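Local coordinates for fimbrial protein MyfA (Yersinia enterocolitica, PDB 5LND) that builds Myf fimbriae as their major subunit, assembling into homopolymers resistant to proteases and chaotropic agents on pathogenic serotypes as part of a probable virulence factor, at residues 67-70 with 71-74. Sequence-based numbering, arbitrary orientation.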
loop_
_atom_site.group_PDB
_atom_site.type_symbol
_atom_site.label_atom_id
_atom_site.label_comp_id
_atom_site.label_asym_id
_atom_site.label_seq_id
_atom_site.Cartn_x
_atom_site.Cartn_y
_atom_site.Cartn_z
ATOM N N SER B 67 10.312 13.754 -18.562
ATOM C CA SER B 67 10.151 12.520 -19.295
ATOM C C SER B 67 10.525 11.389 -18.369
ATOM O O SER B 67 11.060 11.611 -17.292
ATOM C CB SER B 67 11.032 12.515 -20.537
ATOM O OG SER B 67 10.548 13.413 -21.503
ATOM N N TRP B 68 10.230 10.176 -18.795
ATOM C CA TRP B 68 10.481 9.011 -17.981
ATOM C C TRP B 68 11.258 8.040 -18.837
ATOM O O TRP B 68 11.080 7.991 -20.059
ATOM C CB TRP B 68 9.149 8.425 -17.535
ATOM C CG TRP B 68 9.209 7.139 -16.786
ATOM C CD1 TRP B 68 9.051 5.889 -17.305
ATOM C CD2 TRP B 68 9.390 6.966 -15.373
ATOM N NE1 TRP B 68 9.138 4.948 -16.311
ATOM C CE2 TRP B 68 9.348 5.582 -15.114
ATOM C CE3 TRP B 68 9.597 7.846 -14.307
ATOM C CZ2 TRP B 68 9.501 5.058 -13.827
ATOM C CZ3 TRP B 68 9.748 7.326 -13.035
ATOM C CH2 TRP B 68 9.703 5.947 -12.805
ATOM N N ASP B 69 12.146 7.301 -18.183
ATOM C CA ASP B 69 12.956 6.288 -18.826
ATOM C C ASP B 69 13.039 5.095 -17.877
ATOM O O ASP B 69 13.824 5.100 -16.922
ATOM C CB ASP B 69 14.340 6.852 -19.150
ATOM C CG ASP B 69 15.264 5.827 -19.770
ATOM O OD1 ASP B 69 14.794 4.734 -20.142
ATOM O OD2 ASP B 69 16.464 6.119 -19.891
ATOM N N ASN B 70 12.185 4.104 -18.123
ATOM C CA ASN B 70 12.191 2.846 -17.379
ATOM C C ASN B 70 11.966 2.962 -15.864
ATOM O O ASN B 70 11.053 2.343 -15.325
ATOM C CB ASN B 70 13.493 2.104 -17.667
ATOM C CG ASN B 70 13.272 0.703 -18.176
ATOM O OD1 ASN B 70 14.068 -0.187 -17.903
ATOM N ND2 ASN B 70 12.197 0.495 -18.919
ATOM N N ASP B 71 12.795 3.743 -15.176
ATOM C CA ASP B 71 12.746 3.776 -13.717
ATOM C C ASP B 71 12.963 5.154 -13.087
ATOM O O ASP B 71 13.028 5.273 -11.860
ATOM C CB ASP B 71 13.772 2.803 -13.137
ATOM C CG ASP B 71 15.196 3.181 -13.497
ATOM O OD1 ASP B 71 15.392 4.008 -14.403
ATOM O OD2 ASP B 71 16.134 2.645 -12.876
ATOM N N HIS B 72 13.073 6.193 -13.910
ATOM C CA HIS B 72 13.363 7.528 -13.383
ATOM C C HIS B 72 12.899 8.609 -14.329
ATOM O O HIS B 72 12.582 8.341 -15.484
ATOM C CB HIS B 72 14.860 7.688 -13.101
ATOM C CG HIS B 72 15.715 7.705 -14.332
ATOM N ND1 HIS B 72 16.192 6.556 -14.923
ATOM C CD2 HIS B 72 16.179 8.734 -15.082
ATOM C CE1 HIS B 72 16.906 6.876 -15.987
ATOM N NE2 HIS B 72 16.914 8.191 -16.107
ATOM N N TRP B 73 12.846 9.834 -13.827
ATOM C CA TRP B 73 12.467 10.951 -14.667
ATOM C C TRP B 73 13.713 11.636 -15.183
ATOM O O TRP B 73 14.771 11.570 -14.562
ATOM C CB TRP B 73 11.588 11.949 -13.918
ATOM C CG TRP B 73 10.218 11.437 -13.579
ATOM C CD1 TRP B 73 9.121 11.422 -14.386
ATOM C CD2 TRP B 73 9.801 10.880 -12.327
ATOM N NE1 TRP B 73 8.049 10.890 -13.713
ATOM C CE2 TRP B 73 8.441 10.547 -12.447
ATOM C CE3 TRP B 73 10.452 10.632 -11.117
ATOM C CZ2 TRP B 73 7.716 9.976 -11.394
ATOM C CZ3 TRP B 73 9.735 10.070 -10.082
ATOM C CH2 TRP B 73 8.386 9.742 -10.227
ATOM N N TRP B 74 13.595 12.278 -16.334
ATOM C CA TRP B 74 14.716 12.999 -16.909
ATOM C C TRP B 74 14.193 14.099 -17.805
ATOM O O TRP B 74 13.034 14.093 -18.210
ATOM C CB TRP B 74 15.606 12.057 -17.712
ATOM C CG TRP B 74 14.946 11.528 -18.934
ATOM C CD1 TRP B 74 14.044 10.519 -18.997
ATOM C CD2 TRP B 74 15.149 11.969 -20.284
ATOM N NE1 TRP B 74 13.662 10.306 -20.298
ATOM C CE2 TRP B 74 14.330 11.181 -21.108
ATOM C CE3 TRP B 74 15.945 12.953 -20.871
ATOM C CZ2 TRP B 74 14.278 11.351 -22.492
ATOM C CZ3 TRP B 74 15.890 13.120 -22.243
ATOM C CH2 TRP B 74 15.068 12.319 -23.038
#
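His72 O is gripped from across a tight beta hairpin: Asp69 N donates to it at 2.9 Å, nearly in line with its C=O bond, and Trp68 CA adds a CA-H...O contact at 3.3 Å. Asp69 and His72 form the hydrogen-bonded pair that closes the two-residue turn Asn70-Asp71. At the other end of the ladder Ser67 and Trp74 exchange two backbone bonds, Ser67 N to Trp74 O and Trp74 N to Ser67 O.

Trp68 and Trp73, the non-hydrogen-bonded pair between them, share one side of the hairpin. With CG anti to its backbone N (chi1 175°), Trp68 lays its indole across the start of the second strand, one face over Asp71 C and His72 O. Its CE3-CZ3 edge meets the face of Trp73, an edge-to-face pair with planes at 70° and Trp68 CZ3 3.5 Å from Trp73 CE2.

On the reverse side, Trp74 folds its indole across toward the first strand, where Ser67 CB sits over the five-membered ring, 3.7 Å from its centroid, as a CH-pi contact. Trp74 NE1 also reaches Trp68 O, weakly, at 3.5 Å. Near the turn, His72 ND1 donates to Asp71 OD1 at 2.7 Å, on its syn side but 34° out of the carboxylate plane; the oxygen lies near the plane of the imidazole, which limits that ring's rotation.

In this Ig-like beta sandwich, strand 72-75 pairs with strand 37-52 on its other flank, Trp73 bonding through its backbone to Val40. Trp73 turns inward against Phe101 and, edge-to-face, Phe86 of strand 81-88 in the other sheet, while His72 and Trp74 pack on Asn39.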